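Iodotyrosine deiodinase (Thermotoga neapolitana, PDB 6TYK) catalyses the reductive dehalogenation of iodo-, bromo- and chlorotyrosines to tyrosine, working as an FMN-dependent homodimer of the nitroreductase family. Local coordinates at residues Q59-C64 and F94-P99; T70-V75 and E81-K86. All blocks are in the same frame, centred on the assembly; numbering follows the deposited sequence.

Contact 1 of 2, residues Q59-C64 and F94-P99; sequences QIRRVC and FLKEAP
Arg61 and Leu95 meet where the backbones of 59-64 and 94-99 lie closest, their CA atoms 5.4 Å apart, and most of this contact is apolar packing around that point. The CB atoms of Arg61 and Leu95 touch at 3.8 Å, and Arg61 CG leans on the same Leu95 CB. Leu95 reaches further with one branch: its CD1 lies 3.8 Å from Cys64 CB and equally close to Arg61 CA, so the methyl sits against helix 54-74 between Arg61 and Cys64, three residues apart on one helix face. Both Cys64 and Leu95 are buried, and this is the inner side of the contact.

The outer side belongs to the longer chains. Arg61 and Lys96 run side by side in the same direction. The first two torsions of Arg61 are extended and the chain bends at chi3 (52°), which lays NE beside Lys96 CB at 3.5 Å; the guanidinium meets this methylene obliquely. The two charged ends do not touch, with Arg61 NH2 and Lys96 NZ 5.4 Å apart, and Arg61 has a weak, long ion pair with Glu65.

No direct hydrogen bond joins the segments. A water in the guanidinium plane accepts from Arg61 NE at 2.8 Å and gives a weak bond to Leu95 O at 3.3 Å, bridging the side chain to the backbone of the short helix.

Beneath the contact, Cys64 and Leu95 both rest on Ile161 of strand 156-165, while Cys64 also touches Val146 of helix 143-149. Lys57, two residues before 59-64 on the same helix, donates to the carbonyls of Lys96 and Ala98, tying down the C-terminal end of helix 94-97 and the residue after it, just before strand 100-107.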
# COMPACT_ATOMS: atom_id res chain seq x y z
N GLN A 59 -21.63 -12.85 12.50
CA GLN A 59 -20.72 -12.98 13.63
C GLN A 59 -19.62 -11.93 13.55
O GLN A 59 -19.29 -11.29 14.55
CB GLN A 59 -20.11 -14.38 13.67
CG GLN A 59 -21.10 -15.49 13.95
CD GLN A 59 -20.48 -16.87 13.80
OE1 GLN A 59 -19.80 -17.15 12.81
NE2 GLN A 59 -20.69 -17.73 14.78
N ILE A 60 -19.07 -11.75 12.36
CA ILE A 60 -18.02 -10.75 12.16
C ILE A 60 -18.57 -9.36 12.46
O ILE A 60 -17.95 -8.58 13.17
CB ILE A 60 -17.44 -10.83 10.74
CG1 ILE A 60 -16.63 -12.12 10.60
CG2 ILE A 60 -16.55 -9.62 10.46
CD1 ILE A 60 -16.15 -12.41 9.19
N ARG A 61 -19.76 -9.08 11.94
CA ARG A 61 -20.38 -7.78 12.17
C ARG A 61 -20.57 -7.52 13.65
O ARG A 61 -20.22 -6.45 14.13
CB ARG A 61 -21.74 -7.69 11.48
CG ARG A 61 -22.44 -6.36 11.74
CD ARG A 61 -23.63 -6.19 10.81
NE ARG A 61 -24.52 -7.34 10.86
CZ ARG A 61 -25.39 -7.56 11.84
NH1 ARG A 61 -25.49 -6.70 12.84
NH2 ARG A 61 -26.16 -8.64 11.80
N ARG A 62 -21.14 -8.48 14.37
CA ARG A 62 -21.43 -8.24 15.77
C ARG A 62 -20.17 -8.09 16.63
O ARG A 62 -20.13 -7.26 17.53
CB ARG A 62 -22.38 -9.31 16.32
CG ARG A 62 -23.76 -9.21 15.69
CD ARG A 62 -24.75 -10.17 16.32
NE ARG A 62 -24.41 -11.54 15.97
CZ ARG A 62 -24.86 -12.19 14.89
NH1 ARG A 62 -25.71 -11.60 14.06
NH2 ARG A 62 -24.46 -13.43 14.66
N VAL A 63 -19.14 -8.89 16.33
CA VAL A 63 -17.88 -8.76 17.05
C VAL A 63 -17.25 -7.39 16.78
O VAL A 63 -16.76 -6.71 17.69
CB VAL A 63 -16.92 -9.90 16.69
CG1 VAL A 63 -15.52 -9.59 17.17
CG2 VAL A 63 -17.43 -11.20 17.30
N CYS A 64 -17.29 -6.97 15.52
CA CYS A 64 -16.76 -5.66 15.17
C CYS A 64 -17.56 -4.55 15.81
O CYS A 64 -16.99 -3.61 16.35
CB CYS A 64 -16.70 -5.49 13.65
SG CYS A 64 -15.41 -6.50 12.91
N PHE A 94 -22.68 -2.21 6.69
CA PHE A 94 -22.04 -2.71 5.47
C PHE A 94 -21.46 -4.11 5.66
O PHE A 94 -21.25 -4.83 4.69
CB PHE A 94 -20.98 -1.76 4.91
CG PHE A 94 -19.93 -1.34 5.90
CD1 PHE A 94 -18.89 -2.19 6.25
CD2 PHE A 94 -19.94 -0.07 6.44
CE1 PHE A 94 -17.90 -1.78 7.14
CE2 PHE A 94 -18.97 0.34 7.33
CZ PHE A 94 -17.95 -0.51 7.68
N LEU A 95 -21.21 -4.50 6.91
CA LEU A 95 -20.68 -5.83 7.18
C LEU A 95 -21.75 -6.90 6.98
O LEU A 95 -21.43 -8.09 6.86
CB LEU A 95 -20.09 -5.90 8.59
CG LEU A 95 -18.82 -5.06 8.80
CD1 LEU A 95 -18.39 -5.13 10.26
CD2 LEU A 95 -17.68 -5.50 7.88
N LYS A 96 -23.00 -6.46 6.93
CA LYS A 96 -24.12 -7.33 6.56
C LYS A 96 -24.53 -7.16 5.10
O LYS A 96 -24.78 -8.15 4.42
CB LYS A 96 -25.33 -7.06 7.47
CG LYS A 96 -26.61 -7.76 7.04
CD LYS A 96 -27.74 -7.49 8.02
CE LYS A 96 -29.07 -8.05 7.53
NZ LYS A 96 -28.99 -9.50 7.23
N GLU A 97 -24.60 -5.91 4.63
CA GLU A 97 -25.10 -5.65 3.27
C GLU A 97 -24.17 -6.10 2.16
O GLU A 97 -24.62 -6.61 1.13
CB GLU A 97 -25.43 -4.17 3.08
CG GLU A 97 -26.48 -3.62 4.04
CD GLU A 97 -27.84 -4.29 3.90
OE1 GLU A 97 -28.09 -5.29 4.61
OE2 GLU A 97 -28.67 -3.80 3.09
N ALA A 98 -22.87 -5.91 2.34
CA ALA A 98 -21.91 -6.27 1.31
C ALA A 98 -21.99 -7.77 1.02
O ALA A 98 -21.99 -8.58 1.95
CB ALA A 98 -20.51 -5.88 1.73
N PRO A 99 -22.08 -8.14 -0.26
CA PRO A 99 -22.13 -9.56 -0.63
C PRO A 99 -20.84 -10.30 -0.33
O PRO A 99 -20.86 -11.51 -0.12
CB PRO A 99 -22.41 -9.52 -2.14
CG PRO A 99 -21.97 -8.16 -2.58
CD PRO A 99 -22.26 -7.25 -1.42
O HOH W 1 -23.71 -9.27 8.97

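Contact 2 of 2, residues T70-V75 and E81-K86. With IYR (3-iodo-tyrosine), chain D; FMN (flavin mononucleotide), chain C.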
# COMPACT_ATOMS: atom_id res chain seq x y z
N THR A 70 -17.36 0.17 22.09
CA THR A 70 -16.45 0.49 23.18
C THR A 70 -15.48 1.58 22.73
O THR A 70 -15.20 2.53 23.46
CB THR A 70 -15.67 -0.76 23.62
OG1 THR A 70 -16.60 -1.75 24.09
CG2 THR A 70 -14.69 -0.42 24.72
N PHE A 71 -14.99 1.45 21.50
CA PHE A 71 -14.10 2.44 20.92
C PHE A 71 -14.75 3.82 20.89
O PHE A 71 -14.15 4.81 21.31
CB PHE A 71 -13.68 1.99 19.52
CG PHE A 71 -13.03 3.08 18.70
CD1 PHE A 71 -11.69 3.38 18.87
CD2 PHE A 71 -13.76 3.77 17.75
CE1 PHE A 71 -11.09 4.38 18.11
CE2 PHE A 71 -13.16 4.76 16.99
CZ PHE A 71 -11.83 5.06 17.17
N TYR A 72 -15.98 3.90 20.40
CA TYR A 72 -16.68 5.18 20.32
C TYR A 72 -16.96 5.80 21.69
O TYR A 72 -17.02 7.02 21.82
CB TYR A 72 -17.97 5.05 19.50
CG TYR A 72 -17.72 5.20 18.02
CD1 TYR A 72 -17.34 4.12 17.23
CD2 TYR A 72 -17.80 6.45 17.42
CE1 TYR A 72 -17.09 4.28 15.89
CE2 TYR A 72 -17.56 6.61 16.08
CZ TYR A 72 -17.20 5.52 15.32
OH TYR A 72 -16.95 5.69 13.98
N GLU A 73 -17.09 4.96 22.70
CA GLU A 73 -17.29 5.44 24.07
C GLU A 73 -16.00 5.98 24.69
O GLU A 73 -16.05 6.76 25.65
CB GLU A 73 -17.85 4.31 24.95
CG GLU A 73 -19.23 3.85 24.54
CD GLU A 73 -19.66 2.57 25.24
OE1 GLU A 73 -18.83 1.98 25.95
OE2 GLU A 73 -20.83 2.17 25.08
N ASN A 74 -14.86 5.59 24.14
CA ASN A 74 -13.57 5.93 24.74
C ASN A 74 -12.67 6.82 23.90
O ASN A 74 -11.78 7.49 24.43
CB ASN A 74 -12.81 4.65 25.11
CG ASN A 74 -13.48 3.89 26.23
OD1 ASN A 74 -13.93 4.48 27.22
ND2 ASN A 74 -13.56 2.57 26.09
N VAL A 75 -12.89 6.84 22.59
CA VAL A 75 -12.01 7.59 21.69
C VAL A 75 -12.04 9.08 22.02
O VAL A 75 -13.08 9.64 22.36
CB VAL A 75 -12.37 7.36 20.20
CG1 VAL A 75 -13.71 7.98 19.87
CG2 VAL A 75 -11.27 7.93 19.30
N GLU A 81 -12.67 13.79 16.96
CA GLU A 81 -13.17 15.03 16.37
C GLU A 81 -13.63 14.78 14.94
O GLU A 81 -14.68 15.26 14.51
CB GLU A 81 -12.09 16.10 16.40
N TRP A 82 -12.84 14.01 14.20
CA TRP A 82 -13.13 13.72 12.80
C TRP A 82 -14.37 12.83 12.67
O TRP A 82 -15.25 13.10 11.86
CB TRP A 82 -11.91 13.08 12.13
CG TRP A 82 -12.03 12.86 10.66
CD1 TRP A 82 -11.73 13.76 9.67
CD2 TRP A 82 -12.42 11.65 9.99
NE1 TRP A 82 -11.94 13.19 8.44
CE2 TRP A 82 -12.36 11.90 8.61
CE3 TRP A 82 -12.83 10.39 10.44
CZ2 TRP A 82 -12.68 10.93 7.66
CZ3 TRP A 82 -13.15 9.43 9.49
CH2 TRP A 82 -13.08 9.70 8.12
N LEU A 83 -14.43 11.76 13.47
CA LEU A 83 -15.57 10.86 13.43
C LEU A 83 -16.85 11.58 13.82
O LEU A 83 -17.90 11.36 13.22
CB LEU A 83 -15.36 9.67 14.37
CG LEU A 83 -14.20 8.75 13.97
CD1 LEU A 83 -13.87 7.78 15.09
CD2 LEU A 83 -14.51 7.98 12.68
N ASP A 84 -16.75 12.45 14.82
CA ASP A 84 -17.91 13.17 15.29
C ASP A 84 -18.44 14.11 14.22
O ASP A 84 -19.64 14.17 13.98
CB ASP A 84 -17.59 13.96 16.55
CG ASP A 84 -17.50 13.09 17.78
OD1 ASP A 84 -17.91 11.91 17.69
OD2 ASP A 84 -17.02 13.58 18.82
N GLU A 85 -17.54 14.85 13.58
CA GLU A 85 -17.96 15.83 12.59
C GLU A 85 -18.59 15.13 11.38
O GLU A 85 -19.51 15.65 10.77
CB GLU A 85 -16.80 16.73 12.17
CG GLU A 85 -15.68 16.01 11.45
CD GLU A 85 -14.53 16.93 11.09
OE1 GLU A 85 -14.52 18.08 11.57
OE2 GLU A 85 -13.63 16.49 10.33
N LYS A 86 -18.11 13.93 11.08
CA LYS A 86 -18.64 13.15 9.95
C LYS A 86 -19.83 12.28 10.37
O LYS A 86 -20.42 11.58 9.55
CB LYS A 86 -17.54 12.28 9.33
CG LYS A 86 -16.33 13.05 8.77
CD LYS A 86 -16.54 13.44 7.32
CE LYS A 86 -15.25 13.95 6.70
NZ LYS A 86 -14.70 15.14 7.40
N IYR D . -13.11 1.91 12.70
CA IYR D . -13.98 2.96 13.14
CB IYR D . -13.40 4.38 13.16
CC IYR D . -12.74 4.84 11.90
CD IYR D . -11.35 4.80 11.81
CE IYR D . -10.67 5.23 10.67
IE IYR D . -8.66 5.09 10.62
CF IYR D . -11.42 5.75 9.60
OF IYR D . -10.84 6.21 8.46
CG IYR D . -12.82 5.80 9.67
CH IYR D . -13.47 5.36 10.82
C IYR D . -15.26 3.02 12.33
O IYR D . -16.27 3.69 12.54
OXT IYR D . -15.26 2.23 11.23
N1 FMN C . -13.31 3.78 7.01
C2 FMN C . -14.18 3.36 7.97
O2 FMN C . -15.36 3.67 7.87
N3 FMN C . -13.76 2.60 9.02
C4 FMN C . -12.45 2.25 9.15
O4 FMN C . -12.09 1.56 10.12
C4A FMN C . -11.54 2.67 8.17
N5 FMN C . -10.21 2.31 8.26
C5A FMN C . -9.33 2.71 7.27
C6 FMN C . -8.00 2.33 7.36
C7 FMN C . -7.08 2.69 6.38
C7M FMN C . -5.65 2.25 6.53
C8 FMN C . -7.51 3.45 5.30
C8M FMN C . -6.54 3.87 4.23
C9 FMN C . -8.84 3.84 5.22
C9A FMN C . -9.77 3.47 6.19
N10 FMN C . -11.10 3.86 6.13
C10 FMN C . -11.99 3.42 7.09
C1' FMN C . -11.61 4.69 4.98
C2' FMN C . -11.21 6.17 5.18
O2' FMN C . -12.01 6.80 6.17
C3' FMN C . -11.29 6.89 3.83
O3' FMN C . -10.31 6.33 2.98
C4' FMN C . -11.08 8.40 3.93
O4' FMN C . -12.15 8.98 4.67
C5' FMN C . -11.02 9.03 2.55
O5' FMN C . -12.19 8.68 1.84
P FMN C . -12.44 9.21 0.34
O1P FMN C . -13.85 8.74 0.01
O2P FMN C . -11.45 8.56 -0.58
O3P FMN C . -12.36 10.73 0.37
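Phe71, with CG trans to the backbone N (chi1 166°), and Leu83, with CG trans to its carbonyl carbon (chi1 -65°), send their side chains at each other from opposite directions. Leu83 CD1 meets the edge of the Phe71 ring, near its plane, 3.6 Å from Phe71 CE2. The Tyr72 side chain crosses Leu83 at about a right angle, bringing its OH 3.6 Å from Leu83 CD2. Phe71 CE2 also lies above one face of the Tyr72 ring, toward the rim, so two aromatic rings and one leucine form a largely apolar wall, with the Tyr72 hydroxyl at its ligand-facing rim.

The bound 3-iodo-tyrosine lies against this wall. Tyr72 OH donates a 2.6 Å hydrogen bond to its carboxylate O, which sits at the edge of the Tyr72 ring, in plane. Leu83 CD2 presses on 3-iodo-tyrosine CH at 3.4 Å, and Trp82 CZ3 approaches 3-iodo-tyrosine CG at 3.6 Å. Trp82 CZ2 also lies 3.6 Å from FMN O4', while Lys86 CG covers the centre of one indole face. Glu68 and Lys92 bind the substrate too, as does Met41 N of the second subunit.

The segments take in the last turn of helix 54-74 and the second half of helix 77-85, a helical hairpin covering the bound substrate, consistent with the active-site lid of iodotyrosine deiodinases. Phe88, just beyond, packs on Tyr72, Trp82 and Leu83, and Trp82 packs on Met41 of the second subunit, completing the pocket across the dimer interface.

How the contacts relate
Helix 54-74 carries one segment of each contact, and the chain between 59-64 and 94-99 encloses all of contact 2. Contact 1 packs the two ends of this excursion together, over strand 156-165, whereas contact 2 closes its far end over the ligands. Their centres lie 20 Å apart, and their nearest atoms about 7 Å, without touching. Contact 2 binds 3-iodo-tyrosine directly; in contact 1 the side chain of Leu95 remains about 8 Å from it and about 9 Å from FMN. Two substrate-binding residues lie between: Glu68, about 5 Å from Cys64 and 4 Å from Phe71, and Lys92, about 4 Å from both Leu95 and Tyr72 (side chain to side chain).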